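Local coordinates for beta-lactamase-like protein (Koribacter versatilis, PDB 6B9V) that probably acts as a metal-dependent diphosphatase of the PhnP family that cleaves reactive FAD photoproducts, with a metallo-beta-lactamase-like fold, at residues V44-K49 against E147-K152; I71-Y76 against P105-E110. All coordinates share one frame; numbering follows the deposited sequence.

Contact 1: V44-K49 against E147-K152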
ATOM      1  N   VAL A  44      15.017 -12.360  -4.103  1.00 12.37           N
ATOM      2  CA  VAL A  44      16.186 -13.173  -4.364  1.00 16.49           C
ATOM      3  C   VAL A  44      16.388 -13.250  -5.863  1.00 18.80           C
ATOM      4  O   VAL A  44      15.480 -13.647  -6.589  1.00 18.69           O
ATOM      5  CB  VAL A  44      16.029 -14.601  -3.791  1.00 22.77           C
ATOM      6  CG1 VAL A  44      17.288 -15.413  -4.035  1.00 25.08           C
ATOM      7  CG2 VAL A  44      15.680 -14.561  -2.297  1.00 26.34           C
ATOM      8  N   GLN A  45      17.568 -12.869  -6.330  1.00 16.98           N
ATOM      9  CA  GLN A  45      17.856 -12.871  -7.759  1.00 20.45           C
ATOM     10  C   GLN A  45      18.950 -13.862  -8.091  1.00 23.68           C
ATOM     11  O   GLN A  45      19.984 -13.909  -7.417  1.00 24.43           O
ATOM     12  CB  GLN A  45      18.258 -11.475  -8.235  1.00 20.13           C
ATOM     13  CG  GLN A  45      17.100 -10.528  -8.278  1.00 17.02           C
ATOM     14  CD  GLN A  45      17.533  -9.096  -8.423  1.00 24.51           C
ATOM     15  OE1 GLN A  45      18.294  -8.589  -7.609  1.00 23.10           O
ATOM     16  NE2 GLN A  45      17.062  -8.437  -9.479  1.00 24.44           N
ATOM     17  N   TYR A  46      18.716 -14.662  -9.126  1.00 18.51           N
ATOM     18  CA  TYR A  46      19.711 -15.651  -9.541  1.00 22.57           C
ATOM     19  C   TYR A  46      19.399 -16.145 -10.932  1.00 20.83           C
ATOM     20  O   TYR A  46      18.237 -16.383 -11.253  1.00 21.58           O
ATOM     21  CB  TYR A  46      19.757 -16.837  -8.570  1.00 22.26           C
ATOM     22  CG  TYR A  46      18.437 -17.558  -8.417  1.00 20.14           C
ATOM     23  CD1 TYR A  46      18.124 -18.657  -9.205  1.00 24.52           C
ATOM     24  CD2 TYR A  46      17.499 -17.133  -7.478  1.00 20.02           C
ATOM     25  CE1 TYR A  46      16.917 -19.316  -9.066  1.00 24.65           C
ATOM     26  CE2 TYR A  46      16.287 -17.786  -7.328  1.00 21.66           C
ATOM     27  CZ  TYR A  46      16.004 -18.878  -8.131  1.00 22.72           C
ATOM     28  OH  TYR A  46      14.808 -19.534  -7.982  1.00 26.13           O
ATOM     29  N   ASP A  47      20.438 -16.280 -11.749  1.00 23.15           N
ATOM     30  CA  ASP A  47      20.330 -16.844 -13.095  1.00 25.28           C
ATOM     31  C   ASP A  47      19.273 -16.125 -13.921  1.00 29.23           C
ATOM     32  O   ASP A  47      18.550 -16.752 -14.695  1.00 28.48           O
ATOM     33  CB  ASP A  47      20.020 -18.343 -13.011  1.00 31.70           C
ATOM     34  CG  ASP A  47      20.316 -19.086 -14.308  1.00 38.30           C
ATOM     35  OD1 ASP A  47      21.263 -18.696 -15.022  1.00 35.88           O
ATOM     36  OD2 ASP A  47      19.602 -20.067 -14.610  1.00 35.25           O
ATOM     37  N   GLY A  48      19.172 -14.808 -13.746  1.00 25.59           N
ATOM     38  CA  GLY A  48      18.229 -14.013 -14.525  1.00 24.56           C
ATOM     39  C   GLY A  48      16.795 -14.082 -14.026  1.00 25.02           C
ATOM     40  O   GLY A  48      15.883 -13.554 -14.655  1.00 27.78           O
ATOM     41  N   LYS A  49      16.604 -14.731 -12.879  1.00 19.69           N
ATOM     42  CA  LYS A  49      15.291 -14.910 -12.267  1.00 18.27           C
ATOM     43  C   LYS A  49      15.162 -14.042 -11.014  1.00 20.39           C
ATOM     44  O   LYS A  49      16.169 -13.688 -10.380  1.00 22.52           O
ATOM     45  CB  LYS A  49      15.051 -16.390 -11.892  1.00 20.54           C
ATOM     46  CG  LYS A  49      15.183 -17.386 -13.026  1.00 31.84           C
ATOM     47  CD  LYS A  49      14.109 -17.185 -14.086  1.00 35.37           C
ATOM     48  CE  LYS A  49      14.221 -18.242 -15.180  1.00 40.07           C
ATOM     49  NZ  LYS A  49      15.578 -18.253 -15.769  1.00 37.63           N
ATOM     50  N   GLU A 147      10.649 -26.263  -5.843  1.00 26.70           N
ATOM     51  CA  GLU A 147      11.591 -26.222  -6.953  1.00 31.55           C
ATOM     52  C   GLU A 147      11.354 -24.991  -7.821  1.00 29.01           C
ATOM     53  O   GLU A 147      10.364 -24.918  -8.545  1.00 32.26           O
ATOM     54  CB  GLU A 147      11.468 -27.499  -7.787  1.00 45.44           C
ATOM     55  CG  GLU A 147      11.549 -28.777  -6.967  1.00 58.83           C
ATOM     56  CD  GLU A 147      12.974 -29.148  -6.590  1.00 75.04           C
ATOM     57  OE1 GLU A 147      13.912 -28.499  -7.103  1.00 81.88           O
ATOM     58  OE2 GLU A 147      13.156 -30.092  -5.787  1.00 77.56           O
ATOM     59  N   LEU A 148      12.248 -24.012  -7.721  1.00 24.03           N
ATOM     60  CA  LEU A 148      12.111 -22.776  -8.473  1.00 26.52           C
ATOM     61  C   LEU A 148      13.306 -22.527  -9.380  1.00 26.77           C
ATOM     62  O   LEU A 148      14.381 -22.123  -8.923  1.00 27.74           O
ATOM     63  CB  LEU A 148      11.930 -21.591  -7.522  1.00 26.15           C
ATOM     64  CG  LEU A 148      10.654 -21.579  -6.679  1.00 27.71           C
ATOM     65  CD1 LEU A 148      10.584 -20.324  -5.786  1.00 23.85           C
ATOM     66  CD2 LEU A 148       9.428 -21.679  -7.570  1.00 25.46           C
ATOM     67  N   PHE A 149      13.105 -22.782 -10.666  1.00 24.90           N
ATOM     68  CA  PHE A 149      14.104 -22.499 -11.688  1.00 31.01           C
ATOM     69  C   PHE A 149      15.477 -23.077 -11.360  1.00 31.47           C
ATOM     70  O   PHE A 149      16.494 -22.419 -11.544  1.00 30.94           O
ATOM     71  CB  PHE A 149      14.185 -20.989 -11.902  1.00 28.50           C
ATOM     72  CG  PHE A 149      12.842 -20.336 -11.948  1.00 30.68           C
ATOM     73  CD1 PHE A 149      12.035 -20.463 -13.067  1.00 32.24           C
ATOM     74  CD2 PHE A 149      12.365 -19.625 -10.859  1.00 29.34           C
ATOM     75  CE1 PHE A 149      10.786 -19.878 -13.103  1.00 32.89           C
ATOM     76  CE2 PHE A 149      11.121 -19.038 -10.893  1.00 30.33           C
ATOM     77  CZ  PHE A 149      10.328 -19.171 -12.019  1.00 31.31           C
ATOM     78  N   GLY A 150      15.498 -24.313 -10.871  1.00 29.68           N
ATOM     79  CA  GLY A 150      16.746 -24.982 -10.557  1.00 30.20           C
ATOM     80  C   GLY A 150      17.137 -24.908  -9.086  1.00 34.11           C
ATOM     81  O   GLY A 150      17.954 -25.691  -8.621  1.00 32.03           O
ATOM     82  N   ALA A 151      16.562 -23.970  -8.345  1.00 29.04           N
ATOM     83  CA  ALA A 151      16.936 -23.816  -6.942  1.00 31.75           C
ATOM     84  C   ALA A 151      15.894 -24.457  -6.034  1.00 33.14           C
ATOM     85  O   ALA A 151      14.733 -24.575  -6.408  1.00 36.80           O
ATOM     86  CB  ALA A 151      17.111 -22.357  -6.599  1.00 31.76           C
ATOM     87  N   LYS A 152      16.305 -24.887  -4.847  1.00 29.94           N
ATOM     88  CA  LYS A 152      15.338 -25.413  -3.889  1.00 27.87           C
ATOM     89  C   LYS A 152      15.095 -24.426  -2.752  1.00 25.51           C
ATOM     90  O   LYS A 152      16.030 -23.983  -2.089  1.00 24.28           O
ATOM     91  CB  LYS A 152      15.794 -26.765  -3.342  1.00 28.34           C
ATOM     92  CG  LYS A 152      15.792 -27.860  -4.394  1.00 31.46           C
ATOM     93  CD  LYS A 152      15.708 -29.251  -3.782  1.00 43.27           C
ATOM     94  CE  LYS A 152      16.887 -29.522  -2.865  1.00 58.43           C
ATOM     95  NZ  LYS A 152      18.174 -29.555  -3.617  1.00 68.00           N
TER
HETATM   96  O   HOH W   1      17.266 -20.696 -13.759  1.00 43.19           O
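Tyr46 reaches from one beta hairpin to the backbone of another, its OH giving a hydrogen bond to Leu148 O at 2.8 Å. Tyr46 OH lies above the carbonyl plane of Leu148, 52° out of it, and Ala151 N comes to the same oxygen from the opposite face, so Leu148 O is gripped by two donors. The first torsion puts Tyr46 CG between the backbone N and the carbonyl carbon (chi1 58°), and the ring then extends with one flank beside the second turn: Tyr46 CE1 packs on Ala151 CB at 3.9 Å, while Tyr46 OH lies 3.6 Å from Leu148 CB. This is the tight, buried part, closed further by Leu262 and Val51.

Toward solvent the contact thins out. There Lys49 lays its aliphatic chain against Phe149, with Lys49 CD 4.2 Å from the ring centroid and 19° off the normal, a CH-pi contact over one face and displaced toward the rim; Tyr46 OH meets the same ring at its edge. Beyond this the turns are joined through water, which donates to Asp47 OD2 at 2.6 Å and to Phe149 O at 2.9 Å.

Both turns are type I', Tyr46 to Lys49 and Leu148 to Ala151, each closed by a pair of backbone hydrogen bonds; the central pairs Asp47-Gly48 and Phe149-Gly150 all have positive phi, with glycine second in each. Two-residue beta hairpins with such turns, one from each mixed sheet, here meet through side chains, as expected where the two sheets of the metallo-beta-lactamase sandwich pack together.

Contact 2: I71-Y76 against P105-E110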
ATOM      1  N   ILE A  71       8.516 -10.509 -12.313  1.00 21.91           N
ATOM      2  CA  ILE A  71       8.589 -11.403 -11.162  1.00 23.14           C
ATOM      3  C   ILE A  71       8.404 -12.837 -11.629  1.00 21.04           C
ATOM      4  O   ILE A  71       7.403 -13.153 -12.265  1.00 25.38           O
ATOM      5  CB  ILE A  71       7.517 -11.083 -10.110  1.00 22.70           C
ATOM      6  CG1 ILE A  71       7.666  -9.650  -9.591  1.00 24.27           C
ATOM      7  CG2 ILE A  71       7.592 -12.103  -8.961  1.00 23.27           C
ATOM      8  CD1 ILE A  71       6.436  -9.163  -8.823  1.00 27.18           C
ATOM      9  N   ASP A  72       9.357 -13.712 -11.321  1.00 17.32           N
ATOM     10  CA  ASP A  72       9.245 -15.083 -11.802  1.00 15.85           C
ATOM     11  C   ASP A  72       8.453 -15.993 -10.876  1.00 24.32           C
ATOM     12  O   ASP A  72       7.841 -16.960 -11.324  1.00 22.43           O
ATOM     13  CB  ASP A  72      10.639 -15.647 -12.066  1.00 20.06           C
ATOM     14  CG  ASP A  72      11.354 -14.876 -13.169  1.00 30.43           C
ATOM     15  OD1 ASP A  72      11.057 -15.134 -14.360  1.00 28.79           O
ATOM     16  OD2 ASP A  72      12.166 -13.979 -12.845  1.00 22.94           O
ATOM     17  N   ALA A  73       8.474 -15.694  -9.588  1.00 19.72           N
ATOM     18  CA  ALA A  73       7.686 -16.448  -8.636  1.00 16.43           C
ATOM     19  C   ALA A  73       7.509 -15.617  -7.375  1.00 20.24           C
ATOM     20  O   ALA A  73       8.363 -14.792  -7.036  1.00 16.01           O
ATOM     21  CB  ALA A  73       8.361 -17.800  -8.320  1.00 17.55           C
ATOM     22  N   ILE A  74       6.380 -15.819  -6.699  1.00 19.88           N
ATOM     23  CA  ILE A  74       6.132 -15.201  -5.404  1.00 21.87           C
ATOM     24  C   ILE A  74       5.910 -16.290  -4.364  1.00 21.19           C
ATOM     25  O   ILE A  74       5.145 -17.235  -4.585  1.00 19.70           O
ATOM     26  CB  ILE A  74       4.908 -14.257  -5.447  1.00 20.21           C
ATOM     27  CG1 ILE A  74       5.136 -13.163  -6.497  1.00 19.57           C
ATOM     28  CG2 ILE A  74       4.621 -13.674  -4.044  1.00 21.11           C
ATOM     29  CD1 ILE A  74       3.952 -12.271  -6.753  1.00 21.70           C
ATOM     30  N   VAL A  75       6.589 -16.160  -3.235  1.00 19.31           N
ATOM     31  CA  VAL A  75       6.500 -17.143  -2.159  1.00 17.19           C
ATOM     32  C   VAL A  75       6.000 -16.455  -0.886  1.00 14.47           C
ATOM     33  O   VAL A  75       6.525 -15.405  -0.521  1.00 16.72           O
ATOM     34  CB  VAL A  75       7.872 -17.802  -1.897  1.00 20.21           C
ATOM     35  CG1 VAL A  75       7.771 -18.813  -0.759  1.00 23.73           C
ATOM     36  CG2 VAL A  75       8.371 -18.501  -3.155  1.00 19.18           C
ATOM     37  N   TYR A  76       4.999 -17.032  -0.219  1.00 14.99           N
ATOM     38  CA  TYR A  76       4.449 -16.426   0.995  1.00 14.77           C
ATOM     39  C   TYR A  76       4.879 -17.104   2.297  1.00 14.05           C
ATOM     40  O   TYR A  76       4.872 -18.337   2.395  1.00 17.57           O
ATOM     41  CB  TYR A  76       2.915 -16.418   0.931  1.00 16.03           C
ATOM     42  CG  TYR A  76       2.401 -15.367  -0.032  1.00 18.79           C
ATOM     43  CD1 TYR A  76       2.134 -15.687  -1.357  1.00 15.91           C
ATOM     44  CD2 TYR A  76       2.210 -14.058   0.380  1.00 16.50           C
ATOM     45  CE1 TYR A  76       1.674 -14.722  -2.256  1.00 18.12           C
ATOM     46  CE2 TYR A  76       1.763 -13.087  -0.501  1.00 13.64           C
ATOM     47  CZ  TYR A  76       1.479 -13.431  -1.820  1.00 18.21           C
ATOM     48  OH  TYR A  76       1.031 -12.470  -2.714  1.00 16.53           O
ATOM     49  N   PRO A 105       3.348 -17.435 -10.891  1.00 24.13           N
ATOM     50  CA  PRO A 105       3.019 -18.438  -9.878  1.00 26.26           C
ATOM     51  C   PRO A 105       3.188 -17.913  -8.441  1.00 25.37           C
ATOM     52  O   PRO A 105       4.196 -17.290  -8.116  1.00 24.40           O
ATOM     53  CB  PRO A 105       4.007 -19.568 -10.177  1.00 22.70           C
ATOM     54  CG  PRO A 105       5.203 -18.869 -10.746  1.00 25.67           C
ATOM     55  CD  PRO A 105       4.700 -17.624 -11.449  1.00 25.23           C
ATOM     56  N   LEU A 106       2.178 -18.153  -7.610  1.00 24.84           N
ATOM     57  CA  LEU A 106       2.220 -17.836  -6.187  1.00 23.35           C
ATOM     58  C   LEU A 106       2.336 -19.120  -5.387  1.00 24.30           C
ATOM     59  O   LEU A 106       1.648 -20.084  -5.669  1.00 27.13           O
ATOM     60  CB  LEU A 106       0.967 -17.088  -5.742  1.00 26.07           C
ATOM     61  CG  LEU A 106       0.388 -15.967  -6.593  1.00 31.95           C
ATOM     62  CD1 LEU A 106      -0.804 -15.386  -5.849  1.00 28.37           C
ATOM     63  CD2 LEU A 106       1.419 -14.895  -6.893  1.00 23.67           C
ATOM     64  N   TYR A 107       3.185 -19.132  -4.378  1.00 20.40           N
ATOM     65  CA  TYR A 107       3.362 -20.333  -3.577  1.00 21.93           C
ATOM     66  C   TYR A 107       2.946 -20.040  -2.147  1.00 19.27           C
ATOM     67  O   TYR A 107       3.452 -19.101  -1.544  1.00 19.45           O
ATOM     68  CB  TYR A 107       4.817 -20.809  -3.649  1.00 20.44           C
ATOM     69  CG  TYR A 107       5.184 -21.336  -5.017  1.00 21.41           C
ATOM     70  CD1 TYR A 107       5.569 -20.473  -6.039  1.00 23.03           C
ATOM     71  CD2 TYR A 107       5.123 -22.697  -5.294  1.00 25.12           C
ATOM     72  CE1 TYR A 107       5.890 -20.963  -7.309  1.00 25.54           C
ATOM     73  CE2 TYR A 107       5.442 -23.191  -6.552  1.00 31.21           C
ATOM     74  CZ  TYR A 107       5.826 -22.316  -7.556  1.00 32.98           C
ATOM     75  OH  TYR A 107       6.139 -22.798  -8.812  1.00 33.08           O
ATOM     76  N   ALA A 108       2.027 -20.832  -1.608  1.00 22.08           N
ATOM     77  CA  ALA A 108       1.582 -20.586  -0.236  1.00 23.04           C
ATOM     78  C   ALA A 108       1.080 -21.853   0.418  1.00 21.47           C
ATOM     79  O   ALA A 108       0.639 -22.781  -0.272  1.00 23.52           O
ATOM     80  CB  ALA A 108       0.485 -19.504  -0.215  1.00 26.00           C
ATOM     81  N   ASN A 109       1.147 -21.915   1.747  1.00 20.21           N
ATOM     82  CA  ASN A 109       0.532 -23.040   2.440  1.00 24.32           C
ATOM     83  C   ASN A 109      -0.985 -22.872   2.421  1.00 22.49           C
ATOM     84  O   ASN A 109      -1.491 -21.841   1.967  1.00 19.56           O
ATOM     85  CB  ASN A 109       1.073 -23.199   3.877  1.00 25.67           C
ATOM     86  CG  ASN A 109       0.782 -22.007   4.775  1.00 32.54           C
ATOM     87  OD1 ASN A 109      -0.078 -21.175   4.491  1.00 23.41           O
ATOM     88  ND2 ASN A 109       1.505 -21.931   5.889  1.00 41.11           N
ATOM     89  N   GLU A 110      -1.708 -23.875   2.908  1.00 22.48           N
ATOM     90  CA  GLU A 110      -3.165 -23.868   2.791  1.00 24.52           C
ATOM     91  C   GLU A 110      -3.828 -22.683   3.521  1.00 26.93           C
ATOM     92  O   GLU A 110      -4.781 -22.093   3.002  1.00 23.15           O
ATOM     93  CB  GLU A 110      -3.738 -25.191   3.303  1.00 23.82           C
ATOM     94  CG  GLU A 110      -5.224 -25.391   3.030  1.00 32.82           C
ATOM     95  CD  GLU A 110      -6.117 -24.571   3.957  1.00 36.41           C
ATOM     96  OE1 GLU A 110      -5.760 -24.417   5.150  1.00 29.84           O
ATOM     97  OE2 GLU A 110      -7.158 -24.063   3.483  1.00 40.82           O
TER
HETATM   98  O   HOH W   2       2.392 -19.662   3.081  1.00 23.67           O
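Tyr107 N gives Ile74 O the middle one of three backbone bonds between two parallel strands, 73-75 and 105-108, whose axes approach to 4.7 Å at an angle of 17°. The three hydrogen bonds are Ile74 N to Pro105 O at 3.0 Å, Tyr107 N to Ile74 O at 2.7 Å and Tyr76 N to Tyr107 O at 2.9 Å. Ile74 thus uses both its N-H and its carbonyl, and Ile74 O is also approached by Leu106 CA in a CA-H...O contact of 3.4 Å.

Apolar contacts divide between the two faces. On one, Ile74 and Leu106 lie side by side, pointing the same way, with Ile74 CD1 3.6 Å from Leu106 CD2; Leu87 and Val90 of helix 87-90 cover this face. On the other are Val75 and Tyr107. Tyr107 CG stands beside its backbone N (chi1 -69°); the ring has Ile74 O in plane at its edge, and Tyr107 CE1 lies 4.1 Å from Ala73 CB. The Tyr107 ring also stacks with His139.

At the C-terminal end a water donates to Tyr76 O and accepts from Asn109 N, continuing the link past the last direct bond, and Asn109 N-caps the following helix. Tyr76 OH is hydrogen-bonded to Thr55, and the Tyr76 side chain lies about 5 Å from that of His83, a manganese ligand. Strand 73-75 runs directly into the loop carrying the manganese ligands His78, His80, Asp82 and His83, the HxHxDH motif characteristic of the metallo-beta-lactamase fold and its dinuclear site.

Both contacts are largely buried, but contact 1 reaches solvent at Phe149, which is exposed, whereas none of the touching residues of contact 2 is exposed. Contact 2 joins neighbouring strands within one sheet, chiefly by backbone bonds; contact 1 spans the two sheets through side chains, with one phenol-to-carbonyl bond and a water between turns. Contact 2 also buries more surface, 389 against 231 Å². They meet directly: Leu148 CD2 packs 3.6 Å from Tyr107 CE1, and Leu148 CD1 lies 3.9 Å from Val75 CG2, so Leu148 of the hairpin packs on the face bearing Val75 and Tyr107. Contact 2 approaches the manganese site; contact 1 lies away from it.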